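Local atomic coordinates of RahU protein (Pseudomonas aeruginosa PAO1, PDB entry 6ZC2), a protein that interacts with the membrane sphingolipid ceramide phosphorylethanolamine and, as an aegerolysin, probably acts by binding membrane lipids. Residues V20-A25 and E45-M50; G74-Y79 and G86-D91; G97-W102 and G118-T123. One frame throughout, in Å; residues are numbered along the deposited sequence. Where two conformers were deposited one is given.

Contact 1: residues V20-A25 and E45-M50; sequences VGIRNA and EEVSSM. With EDO (1,2-ethanediol), chain I.
Gly21 sets its CA 3.6 Å from Met50 O, an acceptor that takes two bonds from the strand. Ile22 N donates to this Met50 O at 2.9 Å, and the bond is nearly straight (168°). The Ile22 side chain packs on apolar atoms. CG1 lies 4.0 Å from Met50 CB, the two side chains running side by side, while CG2 sits 4.1 Å from Val47 CG1. Ile60 of strand 58-63 touches Ile22, Val47 and Met50. The arrangement places the short helix 44-47 and the type I turn Val47-Met50 against strand 19-27 of the five-stranded sheet in this aegerolysin fold. Arg23 starts away from the turn, but the bend at chi2 (-69°) puts CD 3.4 Å from Ser48 O. Further out, NH1 donates to Met50 O at 2.9 Å and to Ile22 O, from above both carbonyl planes. The bond to Met50 O is the more bent (132°). Asn51 OD1 takes NH2. Asn24 turns outward, where ND2 bonds Asp77 OD2. Ala25 N donates to Ser48 OG at 2.9 Å, and Ser48 OG also bonds Thr44 O. One water bridges Ala25 O and Ser48 OG. Ala25 CB rests 3.8 Å from Val47 CG1.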
ATOM      1  N   VAL A  20     -13.810  -1.943  -1.031  1.00  8.93           N
ATOM      2  CA  VAL A  20     -12.903  -1.671   0.081  1.00  8.53           C
ATOM      3  C   VAL A  20     -12.639  -0.169   0.150  1.00  8.39           C
ATOM      4  O   VAL A  20     -12.259   0.449  -0.854  1.00  9.44           O
ATOM      5  CB  VAL A  20     -11.585  -2.460  -0.042  1.00  9.32           C
ATOM      6  CG1 VAL A  20     -10.549  -1.953   0.967  1.00 10.56           C
ATOM      7  CG2 VAL A  20     -11.861  -3.947   0.158  1.00 10.39           C
ATOM      8  N   GLY A  21     -12.839   0.414   1.333  1.00  8.45           N
ATOM      9  CA  GLY A  21     -12.432   1.789   1.576  1.00  8.36           C
ATOM     10  C   GLY A  21     -10.988   1.853   2.038  1.00  7.99           C
ATOM     11  O   GLY A  21     -10.596   1.154   2.976  1.00  8.67           O
ATOM     12  N   ILE A  22     -10.193   2.687   1.366  1.00  7.97           N
ATOM     13  CA  ILE A  22      -8.825   2.986   1.782  1.00  7.97           C
ATOM     14  C   ILE A  22      -8.901   4.198   2.701  1.00  7.58           C
ATOM     15  O   ILE A  22      -9.361   5.264   2.282  1.00  8.49           O
ATOM     16  CB  ILE A  22      -7.929   3.294   0.570  1.00  8.52           C
ATOM     17  CG1 ILE A  22      -7.998   2.172  -0.478  1.00  9.11           C
ATOM     18  CG2 ILE A  22      -6.494   3.587   1.028  1.00  8.73           C
ATOM     19  CD1 ILE A  22      -7.469   0.831  -0.003  1.00 10.34           C
ATOM     20  N   ARG A  23      -8.469   4.042   3.956  1.00  8.48           N
ATOM     21  CA  ARG A  23      -8.602   5.102   4.952  1.00  8.49           C
ATOM     22  C   ARG A  23      -7.300   5.236   5.732  1.00  8.47           C
ATOM     23  O   ARG A  23      -6.466   4.327   5.750  1.00  9.47           O
ATOM     24  CB  ARG A  23      -9.753   4.824   5.949  1.00  8.74           C
ATOM     25  CG  ARG A  23     -11.116   4.535   5.310  1.00  8.85           C
ATOM     26  CD  ARG A  23     -11.723   5.767   4.622  1.00  9.80           C
ATOM     27  NE  ARG A  23     -12.969   5.414   3.946  1.00  9.99           N
ATOM     28  CZ  ARG A  23     -13.133   5.264   2.627  1.00  9.16           C
ATOM     29  NH1 ARG A  23     -12.148   5.488   1.749  1.00 10.06           N
ATOM     30  NH2 ARG A  23     -14.323   4.895   2.179  1.00 10.77           N
ATOM     31  N   ASN A  24      -7.143   6.377   6.410  1.00  8.72           N
ATOM     32  CA  ASN A  24      -6.109   6.525   7.432  1.00  9.48           C
ATOM     33  C   ASN A  24      -4.699   6.382   6.858  1.00  9.79           C
ATOM     34  O   ASN A  24      -3.798   5.846   7.507  1.00 12.13           O
ATOM     35  CB  ASN A  24      -6.325   5.543   8.583  1.00 10.08           C
ATOM     36  CG  ASN A  24      -7.727   5.607   9.152  1.00  9.93           C
ATOM     37  OD1 ASN A  24      -8.420   6.621   9.032  1.00 11.24           O
ATOM     38  ND2 ASN A  24      -8.150   4.528   9.801  1.00  9.84           N
ATOM     39  N   ALA A  25      -4.496   6.864   5.637  1.00 10.15           N
ATOM     40  CA  ALA A  25      -3.173   6.790   5.030  1.00 11.98           C
ATOM     41  C   ALA A  25      -2.223   7.741   5.748  1.00 12.70           C
ATOM     42  O   ALA A  25      -2.610   8.843   6.143  1.00 15.78           O
ATOM     43  CB  ALA A  25      -3.252   7.135   3.545  1.00 13.24           C
ATOM     44  N   GLU A  45      -4.979  12.934   2.103  1.00 11.82           N
ATOM     45  CA  GLU A  45      -6.434  12.981   2.191  1.00 12.34           C
ATOM     46  C   GLU A  45      -7.088  12.294   0.994  1.00 11.34           C
ATOM     47  O   GLU A  45      -8.091  11.585   1.150  1.00 12.41           O
ATOM     48  CB  GLU A  45      -6.909  14.430   2.307  1.00 16.10           C
ATOM     49  CG  GLU A  45      -6.185  15.238   3.370  0.50 20.02           C
ATOM     50  CD  GLU A  45      -5.044  16.052   2.790  0.50 22.63           C
ATOM     51  OE1 GLU A  45      -3.885  15.597   2.883  0.50 22.91           O
ATOM     52  OE2 GLU A  45      -5.302  17.153   2.254  0.50 24.82           O
ATOM     53  N   GLU A  46      -6.547  12.506  -0.211  1.00 11.41           N
ATOM     54  CA  GLU A  46      -7.126  11.872  -1.391  1.00 11.59           C
ATOM     55  C   GLU A  46      -6.940  10.359  -1.362  1.00 10.37           C
ATOM     56  O   GLU A  46      -7.875   9.613  -1.676  1.00 10.98           O
ATOM     57  CB  GLU A  46      -6.567  12.474  -2.683  1.00 13.39           C
ATOM     58  CG  GLU A  46      -7.141  11.786  -3.924  1.00 15.67           C
ATOM     59  CD  GLU A  46      -6.853  12.497  -5.239  1.00 19.08           C
ATOM     60  OE1 GLU A  46      -6.385  13.660  -5.243  1.00 19.19           O
ATOM     61  OE2 GLU A  46      -7.105  11.872  -6.290  1.00 21.54           O
ATOM     62  N   VAL A  47      -5.746   9.883  -0.986  1.00  9.95           N
ATOM     63  CA  VAL A  47      -5.553   8.439  -0.850  1.00  9.59           C
ATOM     64  C   VAL A  47      -6.562   7.865   0.136  1.00  9.03           C
ATOM     65  O   VAL A  47      -7.156   6.802  -0.098  1.00  9.65           O
ATOM     66  CB  VAL A  47      -4.105   8.122  -0.430  1.00 10.06           C
ATOM     67  CG1 VAL A  47      -3.939   6.619  -0.191  1.00 11.00           C
ATOM     68  CG2 VAL A  47      -3.125   8.617  -1.489  1.00 11.29           C
ATOM     69  N   SER A  48      -6.791   8.579   1.249  1.00  9.24           N
ATOM     70  CA  SER A  48      -7.691   8.172   2.333  1.00  9.17           C
ATOM     71  C   SER A  48      -9.177   8.323   1.989  1.00  9.30           C
ATOM     72  O   SER A  48     -10.032   8.134   2.883  1.00  9.67           O
ATOM     73  CB  SER A  48      -7.374   8.959   3.605  1.00  9.48           C
ATOM     74  OG  SER A  48      -6.034   8.756   4.026  1.00 11.10           O
ATOM     75  N   SER A  49      -9.481   8.674   0.741  1.00  9.43           N
ATOM     76  CA  SER A  49     -10.846   8.771   0.248  0.76  9.65           C
ATOM     77  C   SER A  49     -11.155   7.731  -0.823  1.00  9.45           C
ATOM     78  O   SER A  49     -12.289   7.685  -1.318  1.00 10.16           O
ATOM     79  CB  SER A  49     -11.110  10.180  -0.299  0.76 11.33           C
ATOM     80  OG  SER A  49     -10.827  11.169   0.684  0.76 10.40           O
ATOM     81  N   MET A  50     -10.176   6.905  -1.203  1.00  9.27           N
ATOM     82  CA  MET A  50     -10.357   5.946  -2.290  1.00  9.34           C
ATOM     83  C   MET A  50     -11.300   4.811  -1.890  1.00  8.69           C
ATOM     84  O   MET A  50     -11.222   4.282  -0.776  1.00  9.17           O
ATOM     85  CB  MET A  50      -9.012   5.321  -2.672  1.00 10.52           C
ATOM     86  CG  MET A  50      -7.990   6.275  -3.241  1.00 12.25           C
ATOM     87  SD  MET A  50      -6.354   5.522  -3.437  1.00 13.20           S
ATOM     88  CE  MET A  50      -6.642   4.386  -4.783  1.00 15.45           C
TER
HETATM   89  C1  EDO I 208      -6.376   8.753  -7.548  1.00 62.89           C
HETATM   90  O1  EDO I 208      -5.629   7.595  -7.932  1.00 24.75           O
HETATM   91  C2  EDO I 208      -7.227   8.419  -6.330  1.00 36.47           C
HETATM   92  O2  EDO I 208      -8.254   9.406  -6.186  1.00 47.62           O
HETATM   93  O   HOH W   1      -5.226  10.007   6.925  1.00 23.66           O

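Contact 2: residues G74-Y79 and G86-D91; sequences GSFDCY and GTFSWD. With EDO (1,2-ethanediol), chain F; EDO (1,2-ethanediol), chain D.
Trp90 lays its indole across the backbone of Gly74 in this antiparallel hairpin of strands 72-80 and 83-92. From CB the chain reaches CG, which lies between the backbone N and the carbonyl carbon (chi1 67°). CD2 and CE3 come over Gly74 O, with CE3 3.4 Å from it. CE2 and CZ2 pass over Gly74 N and CA; CA stands 4.0 Å from the centroid of the six-membered ring, a CH-pi contact. CH2 and CZ3 reach Ser75 N, and CZ3 is also 3.9 Å from Phe76 CD2, which meets the indole at its edge. NE1 bonds Thr72 OG1. Phe76 takes Phe88 CB over one ring face, CZ to CB 3.7 Å. The two phenyl planes are near parallel but slid apart, so they barely overlap. Phe76 and Phe88 also exchange a pair of backbone hydrogen bonds, both 2.9 Å from N to O. Cys78 N adds a nearly straight bond to Gly86 O (172°). On the face that carries Ser75, Asp77, Thr87 and Ser89, Thr87 OG1 donates to Asp77 OD1 at 2.7 Å, from above the carboxylate plane, and accepts from an ethanediol O2. The face with Phe76, Phe88 and Trp90 is thus the buried one, packed between the two sheets on Ile7 and Val9 of strand 6-13, while the hydroxyl and carboxylate pair sits on the partly exposed face.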
ATOM      1  N   GLY A  74       5.379   4.239   5.209  1.00 10.42           N
ATOM      2  CA  GLY A  74       4.032   4.672   5.540  1.00 10.49           C
ATOM      3  C   GLY A  74       3.081   3.501   5.664  1.00  9.89           C
ATOM      4  O   GLY A  74       3.499   2.343   5.753  1.00 10.42           O
ATOM      5  N   SER A  75       1.785   3.822   5.676  1.00  9.61           N
ATOM      6  CA  SER A  75       0.751   2.802   5.831  1.00  9.41           C
ATOM      7  C   SER A  75      -0.589   3.319   5.324  1.00  9.74           C
ATOM      8  O   SER A  75      -0.784   4.524   5.137  1.00 10.60           O
ATOM      9  CB  SER A  75       0.601   2.376   7.292  1.00 11.82           C
ATOM     10  OG  SER A  75       0.098   3.439   8.075  1.00 14.43           O
ATOM     11  N   PHE A  76      -1.519   2.382   5.120  1.00  9.39           N
ATOM     12  CA  PHE A  76      -2.928   2.702   4.916  1.00  9.16           C
ATOM     13  C   PHE A  76      -3.780   1.570   5.484  1.00  9.05           C
ATOM     14  O   PHE A  76      -3.333   0.421   5.573  1.00  9.53           O
ATOM     15  CB  PHE A  76      -3.296   3.004   3.445  1.00  9.76           C
ATOM     16  CG  PHE A  76      -3.032   1.864   2.488  1.00  9.68           C
ATOM     17  CD1 PHE A  76      -3.977   0.858   2.284  1.00  9.87           C
ATOM     18  CD2 PHE A  76      -1.840   1.813   1.773  1.00 10.21           C
ATOM     19  CE1 PHE A  76      -3.721  -0.190   1.396  1.00 10.60           C
ATOM     20  CE2 PHE A  76      -1.581   0.774   0.893  1.00 10.94           C
ATOM     21  CZ  PHE A  76      -2.522  -0.227   0.701  1.00 11.06           C
ATOM     22  N   ASP A  77      -5.012   1.901   5.869  1.00  8.89           N
ATOM     23  CA  ASP A  77      -5.965   0.918   6.369  1.00  8.46           C
ATOM     24  C   ASP A  77      -6.959   0.536   5.272  1.00  8.49           C
ATOM     25  O   ASP A  77      -7.264   1.328   4.371  1.00  9.30           O
ATOM     26  CB  ASP A  77      -6.740   1.444   7.587  1.00  9.49           C
ATOM     27  CG  ASP A  77      -5.881   1.599   8.826  1.00 10.67           C
ATOM     28  OD1 ASP A  77      -4.717   1.140   8.822  1.00 12.63           O
ATOM     29  OD2 ASP A  77      -6.378   2.209   9.799  1.00 11.13           O
ATOM     30  N   CYS A  78      -7.471  -0.693   5.371  1.00  8.73           N
ATOM     31  CA  CYS A  78      -8.525  -1.203   4.502  1.00  8.24           C
ATOM     32  C   CYS A  78      -9.770  -1.464   5.340  1.00  7.86           C
ATOM     33  O   CYS A  78      -9.683  -2.113   6.393  1.00  8.73           O
ATOM     34  CB  CYS A  78      -8.076  -2.511   3.831  1.00  9.43           C
ATOM     35  SG  CYS A  78      -6.659  -2.318   2.726  1.00  9.91           S
ATOM     36  N   TYR A  79     -10.921  -0.967   4.866  1.00  7.97           N
ATOM     37  CA  TYR A  79     -12.204  -1.106   5.551  1.00  8.33           C
ATOM     38  C   TYR A  79     -13.258  -1.750   4.648  1.00  7.85           C
ATOM     39  O   TYR A  79     -13.322  -1.473   3.445  1.00  8.72           O
ATOM     40  CB  TYR A  79     -12.724   0.272   6.034  1.00  8.78           C
ATOM     41  CG  TYR A  79     -12.185   0.668   7.390  1.00  8.50           C
ATOM     42  CD1 TYR A  79     -10.923   1.233   7.539  1.00  9.25           C
ATOM     43  CD2 TYR A  79     -12.930   0.435   8.535  1.00  8.75           C
ATOM     44  CE1 TYR A  79     -10.425   1.563   8.791  1.00  9.54           C
ATOM     45  CE2 TYR A  79     -12.445   0.753   9.794  1.00  8.85           C
ATOM     46  CZ  TYR A  79     -11.197   1.321   9.917  1.00  9.51           C
ATOM     47  OH  TYR A  79     -10.721   1.633  11.168  1.00 11.58           O
ATOM     48  N   GLY A  86      -7.797  -4.419   8.061  1.00  8.73           N
ATOM     49  CA  GLY A  86      -6.398  -4.502   8.427  1.00  8.85           C
ATOM     50  C   GLY A  86      -5.624  -3.303   7.909  1.00  8.51           C
ATOM     51  O   GLY A  86      -6.201  -2.330   7.418  1.00  9.41           O
ATOM     52  N   THR A  87      -4.296  -3.399   8.037  1.00  8.68           N
ATOM     53  CA  THR A  87      -3.379  -2.302   7.735  1.00  8.76           C
ATOM     54  C   THR A  87      -2.237  -2.803   6.859  1.00  8.49           C
ATOM     55  O   THR A  87      -1.604  -3.812   7.190  1.00  9.31           O
ATOM     56  CB  THR A  87      -2.788  -1.716   9.028  1.00  9.92           C
ATOM     57  OG1 THR A  87      -3.848  -1.225   9.855  1.00 11.21           O
ATOM     58  CG2 THR A  87      -1.787  -0.595   8.725  1.00 10.84           C
ATOM     59  N   PHE A  88      -1.966  -2.094   5.759  1.00  8.77           N
ATOM     60  CA  PHE A  88      -0.788  -2.344   4.933  1.00  8.95           C
ATOM     61  C   PHE A  88       0.289  -1.311   5.265  1.00  8.97           C
ATOM     62  O   PHE A  88       0.005  -0.110   5.273  1.00 10.08           O
ATOM     63  CB  PHE A  88      -1.125  -2.271   3.438  1.00  9.56           C
ATOM     64  CG  PHE A  88       0.021  -2.691   2.562  1.00  9.35           C
ATOM     65  CD1 PHE A  88       0.217  -4.023   2.238  1.00 10.31           C
ATOM     66  CD2 PHE A  88       0.947  -1.761   2.112  1.00  9.73           C
ATOM     67  CE1 PHE A  88       1.295  -4.419   1.464  1.00 11.21           C
ATOM     68  CE2 PHE A  88       2.032  -2.155   1.348  1.00 10.12           C
ATOM     69  CZ  PHE A  88       2.208  -3.483   1.027  1.00 11.41           C
ATOM     70  N   SER A  89       1.520  -1.772   5.521  1.00  9.09           N
ATOM     71  CA  SER A  89       2.632  -0.906   5.898  0.57 10.25           C
ATOM     72  C   SER A  89       3.871  -1.288   5.097  1.00  9.96           C
ATOM     73  O   SER A  89       4.017  -2.435   4.676  1.00 10.89           O
ATOM     74  CB  SER A  89       2.971  -1.038   7.394  0.57 12.44           C
ATOM     75  OG  SER A  89       1.908  -0.592   8.214  0.57 15.05           O
ATOM     76  N   TRP A  90       4.786  -0.327   4.919  1.00 10.14           N
ATOM     77  CA  TRP A  90       6.021  -0.588   4.177  1.00 10.28           C
ATOM     78  C   TRP A  90       7.137   0.336   4.655  1.00 11.14           C
ATOM     79  O   TRP A  90       6.895   1.403   5.235  1.00 11.37           O
ATOM     80  CB  TRP A  90       5.843  -0.407   2.653  1.00 10.46           C
ATOM     81  CG  TRP A  90       5.590   1.033   2.283  1.00  9.91           C
ATOM     82  CD1 TRP A  90       6.524   1.979   1.943  1.00 11.04           C
ATOM     83  CD2 TRP A  90       4.323   1.706   2.286  1.00  9.73           C
ATOM     84  NE1 TRP A  90       5.911   3.191   1.726  1.00 10.68           N
ATOM     85  CE2 TRP A  90       4.563   3.051   1.933  1.00  9.94           C
ATOM     86  CE3 TRP A  90       3.008   1.300   2.553  1.00  9.74           C
ATOM     87  CZ2 TRP A  90       3.539   3.988   1.830  1.00 10.73           C
ATOM     88  CZ3 TRP A  90       1.995   2.233   2.457  1.00 10.53           C
ATOM     89  CH2 TRP A  90       2.266   3.563   2.103  1.00 10.96           C
ATOM     90  N   ASP A  91       8.373  -0.075   4.356  1.00 11.86           N
ATOM     91  CA  ASP A  91       9.566   0.717   4.646  1.00 13.07           C
ATOM     92  C   ASP A  91      10.606   0.422   3.574  1.00 12.96           C
ATOM     93  O   ASP A  91      11.048  -0.724   3.440  1.00 13.91           O
ATOM     94  CB  ASP A  91      10.113   0.376   6.034  1.00 14.30           C
ATOM     95  CG  ASP A  91      11.375   1.141   6.360  0.90 16.03           C
ATOM     96  OD1 ASP A  91      11.477   2.320   5.957  0.90 15.89           O
ATOM     97  OD2 ASP A  91      12.262   0.565   7.026  0.90 18.70           O
TER
HETATM   98  C1  EDO F 205      -4.729  -4.454  11.940  1.00 19.00           C
HETATM   99  O1  EDO F 205      -5.834  -4.015  12.744  1.00 25.45           O
HETATM  100  C2  EDO F 205      -3.449  -3.796  12.436  1.00 42.58           C
HETATM  101  O2  EDO F 205      -3.620  -2.374  12.452  1.00 26.79           O
HETATM  102  C1  EDO D 203      13.314   6.626   5.139  0.90 20.03           C
HETATM  103  O1  EDO D 203      14.404   6.467   4.233  0.85 16.93           O
HETATM  104  C2  EDO D 203      12.530   5.319   5.191  0.95 18.87           C
HETATM  105  O2  EDO D 203      13.272   4.320   5.905  0.95 18.84           O

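Contact 3: residues G97-W102 and G118-T123; sequences GATNTW and GNATGT. With TRS (2-amino-2-hydroxymethyl-propane-1,3-diol), chain B; EDO (1,2-ethanediol), chain J; EDO (1,2-ethanediol), chain E.
Asn100 carries the hydrogen bonds to the loop 118-123. Its backbone N donates to Ala120 O at 2.9 Å. Its side-chain ND2 donates twice, to Gly122 O at 2.8 Å and to Asn119 O at 3.0 Å. Both acceptors lie in the amide plane, and the bond to Asn119 O is almost straight (175°). Chi1 (-54°) sets CG anti to the carbonyl carbon; the two in-plane bonds then fix the turn of the amide. Ligand bonds extend this network. Asn100 OD1 accepts from the Tris amino N at 2.8 Å, and Gly122 O accepts from the same N. Ala98 N and O hold two Tris hydroxyls. Tris is probably from the crystallisation liquor; it is also hydrogen-bonded to Pro93 O and Lys95 O. Van der Waals packing comes from Trp102. CH2 lies 3.4 Å from Gly118 C, CZ3 is near Asn119 O, and Ala120 N meets the ring at its edge. An ethanediol covers one ring face, with C1 over its centre. Thr99 CG2 touches Ala120 O at 3.4 Å. The contact joins the start of strand 101-106 to the loop between strands 111-116 and 126-134, with Trp102 also packed on Phe88 and Trp90 of strand 83-92.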
ATOM      1  N   GLY A  97      22.675  -1.195   2.725  1.00 46.51           N
ATOM      2  CA  GLY A  97      22.895  -2.158   3.786  1.00 47.95           C
ATOM      3  C   GLY A  97      21.688  -2.482   4.634  1.00 67.67           C
ATOM      4  O   GLY A  97      21.850  -3.070   5.709  1.00 47.71           O
ATOM      5  N   ALA A  98      20.487  -2.122   4.194  1.00 58.05           N
ATOM      6  CA  ALA A  98      19.268  -2.421   4.926  1.00 49.20           C
ATOM      7  C   ALA A  98      18.324  -3.232   4.049  1.00 41.05           C
ATOM      8  O   ALA A  98      18.487  -3.315   2.828  1.00 40.10           O
ATOM      9  CB  ALA A  98      18.570  -1.140   5.401  1.00 49.15           C
ATOM     10  N   THR A  99      17.332  -3.836   4.691  1.00 34.02           N
ATOM     11  CA  THR A  99      16.333  -4.655   4.020  0.72 30.81           C
ATOM     12  C   THR A  99      15.017  -3.889   3.944  1.00 28.29           C
ATOM     13  O   THR A  99      14.606  -3.249   4.918  1.00 29.67           O
ATOM     14  CB  THR A  99      16.119  -5.962   4.793  0.72 30.42           C
ATOM     15  OG1 THR A  99      17.352  -6.689   4.862  0.72 30.85           O
ATOM     16  CG2 THR A  99      15.067  -6.829   4.116  0.72 31.50           C
ATOM     17  N   ASN A 100      14.368  -3.944   2.784  1.00 21.23           N
ATOM     18  CA  ASN A 100      13.039  -3.367   2.648  1.00 17.50           C
ATOM     19  C   ASN A 100      12.019  -4.317   3.259  1.00 16.29           C
ATOM     20  O   ASN A 100      12.173  -5.540   3.199  1.00 17.87           O
ATOM     21  CB  ASN A 100      12.682  -3.176   1.174  1.00 17.24           C
ATOM     22  CG  ASN A 100      13.724  -2.384   0.411  1.00 16.89           C
ATOM     23  OD1 ASN A 100      14.319  -1.443   0.938  1.00 17.66           O
ATOM     24  ND2 ASN A 100      13.954  -2.767  -0.842  1.00 17.25           N
ATOM     25  N   THR A 101      10.964  -3.750   3.850  1.00 15.00           N
ATOM     26  CA  THR A 101       9.921  -4.554   4.469  1.00 14.60           C
ATOM     27  C   THR A 101       8.544  -4.042   4.068  1.00 13.62           C
ATOM     28  O   THR A 101       8.369  -2.862   3.747  1.00 13.59           O
ATOM     29  CB  THR A 101      10.031  -4.581   6.008  1.00 16.08           C
ATOM     30  OG1 THR A 101       9.972  -3.245   6.520  1.00 16.84           O
ATOM     31  CG2 THR A 101      11.325  -5.251   6.453  1.00 18.23           C
ATOM     32  N   TRP A 102       7.570  -4.952   4.081  1.00 12.87           N
ATOM     33  CA  TRP A 102       6.172  -4.594   3.865  1.00 12.12           C
ATOM     34  C   TRP A 102       5.303  -5.714   4.419  1.00 12.14           C
ATOM     35  O   TRP A 102       5.745  -6.861   4.537  1.00 13.41           O
ATOM     36  CB  TRP A 102       5.857  -4.333   2.384  1.00 12.34           C
ATOM     37  CG  TRP A 102       6.111  -5.516   1.507  1.00 12.30           C
ATOM     38  CD1 TRP A 102       5.205  -6.461   1.123  1.00 13.32           C
ATOM     39  CD2 TRP A 102       7.363  -5.897   0.921  1.00 12.74           C
ATOM     40  NE1 TRP A 102       5.815  -7.407   0.335  1.00 13.72           N
ATOM     41  CE2 TRP A 102       7.141  -7.086   0.198  1.00 13.61           C
ATOM     42  CE3 TRP A 102       8.649  -5.349   0.938  1.00 13.43           C
ATOM     43  CZ2 TRP A 102       8.159  -7.736  -0.506  1.00 14.44           C
ATOM     44  CZ3 TRP A 102       9.660  -5.997   0.243  1.00 14.36           C
ATOM     45  CH2 TRP A 102       9.406  -7.173  -0.472  1.00 14.49           C
ATOM     46  N   GLY A 118       7.497  -7.862  -4.864  1.00 13.86           N
ATOM     47  CA  GLY A 118       8.246  -6.913  -4.052  1.00 14.25           C
ATOM     48  C   GLY A 118       9.700  -7.332  -3.893  1.00 15.36           C
ATOM     49  O   GLY A 118      10.014  -8.523  -3.773  1.00 16.37           O
ATOM     50  N   ASN A 119      10.596  -6.339  -3.870  1.00 15.51           N
ATOM     51  CA  ASN A 119      12.039  -6.564  -3.780  1.00 16.57           C
ATOM     52  C   ASN A 119      12.496  -6.312  -2.345  1.00 17.44           C
ATOM     53  O   ASN A 119      12.463  -5.171  -1.871  1.00 17.93           O
ATOM     54  CB  ASN A 119      12.789  -5.615  -4.712  1.00 18.06           C
ATOM     55  CG  ASN A 119      12.422  -5.796  -6.170  1.00 20.49           C
ATOM     56  OD1 ASN A 119      12.315  -6.916  -6.663  1.00 23.28           O
ATOM     57  ND2 ASN A 119      12.234  -4.683  -6.872  1.00 21.87           N
ATOM     58  N   ALA A 120      12.968  -7.365  -1.672  1.00 18.89           N
ATOM     59  CA  ALA A 120      13.443  -7.219  -0.300  1.00 21.23           C
ATOM     60  C   ALA A 120      14.793  -6.514  -0.211  1.00 21.99           C
ATOM     61  O   ALA A 120      15.103  -5.932   0.833  1.00 22.91           O
ATOM     62  CB  ALA A 120      13.533  -8.586   0.380  1.00 22.70           C
ATOM     63  N   THR A 121      15.609  -6.558  -1.263  1.00 23.11           N
ATOM     64  CA  THR A 121      16.912  -5.913  -1.216  1.00 24.90           C
ATOM     65  C   THR A 121      17.151  -4.913  -2.336  1.00 25.52           C
ATOM     66  O   THR A 121      18.265  -4.389  -2.444  1.00 27.81           O
ATOM     67  CB  THR A 121      18.043  -6.954  -1.197  1.00 26.66           C
ATOM     68  OG1 THR A 121      17.981  -7.749  -2.388  1.00 28.07           O
ATOM     69  CG2 THR A 121      17.916  -7.853   0.021  1.00 26.78           C
ATOM     70  N   GLY A 122      16.154  -4.629  -3.167  1.00 25.15           N
ATOM     71  CA  GLY A 122      16.345  -3.656  -4.219  1.00 25.35           C
ATOM     72  C   GLY A 122      16.413  -2.240  -3.683  1.00 23.76           C
ATOM     73  O   GLY A 122      16.054  -1.954  -2.541  1.00 23.64           O
ATOM     74  N   THR A 123      16.911  -1.334  -4.526  1.00 21.97           N
ATOM     75  CA  THR A 123      16.757   0.086  -4.233  1.00 20.28           C
ATOM     76  C   THR A 123      15.291   0.409  -3.952  1.00 18.03           C
ATOM     77  O   THR A 123      14.965   1.107  -2.982  1.00 18.44           O
ATOM     78  CB  THR A 123      17.280   0.906  -5.412  1.00 21.60           C
ATOM     79  OG1 THR A 123      18.674   0.626  -5.609  1.00 23.09           O
ATOM     80  CG2 THR A 123      17.101   2.386  -5.145  1.00 21.64           C
TER
HETATM   81  C   TRS B 201      17.781  -0.249   0.328  0.90 16.83           C
HETATM   82  C1  TRS B 201      18.698   0.840  -0.217  0.90 20.46           C
HETATM   83  C2  TRS B 201      17.831  -0.281   1.851  0.80 16.44           C
HETATM   84  C3  TRS B 201      18.200  -1.602  -0.236  0.90 21.31           C
HETATM   85  N   TRS B 201      16.404   0.050  -0.091  0.95 18.26           N
HETATM   86  O1  TRS B 201      18.559   0.920  -1.618  0.90 21.35           O
HETATM   87  O2  TRS B 201      19.172  -0.442   2.277  0.80 19.92           O
HETATM   88  O3  TRS B 201      17.311  -2.604   0.207  0.90 21.27           O
HETATM   89  C1  EDO J 209       8.670  -8.572   3.559  1.00 27.79           C
HETATM   90  O1  EDO J 209       8.844  -7.657   4.643  1.00 19.77           O
HETATM   91  C2  EDO J 209       9.959  -8.637   2.750  1.00 59.95           C
HETATM   92  O2  EDO J 209      11.080  -8.364   3.601  1.00 41.58           O
HETATM   93  C1  EDO E 204       8.614  -5.851  -7.588  0.80 22.56           C
HETATM   94  O1  EDO E 204       7.589  -6.847  -7.728  0.80 18.38           O
HETATM   95  C2  EDO E 204       9.072  -5.362  -8.963  0.90 29.98           C
HETATM   96  O2  EDO E 204       8.240  -4.290  -9.433  0.95 20.14           O

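In the fold
The three contacts follow one another along the chain, and all reach the same five-stranded antiparallel sheet. Contacts 1 and 2 have centres about 10 Å apart and meet where strands 19-27 and 72-80 pair, through probable hydrogen bonds from Asp77 N to Arg23 O and from Tyr79 N to Gly21 O. Contacts 2 and 3, about 17 Å between centres, meet where strand 83-92 pairs with 101-106. Contacts 1 and 3 do not touch; their centres are about 25 Å apart, on opposite sides of the chain's centre. Contact 2, a buried contact, joins the central strand 72-80 to its neighbour 83-92. The sheet thus links the helix and turn of contact 1 to the Tris-binding loop of contact 3 within one aegerolysin fold.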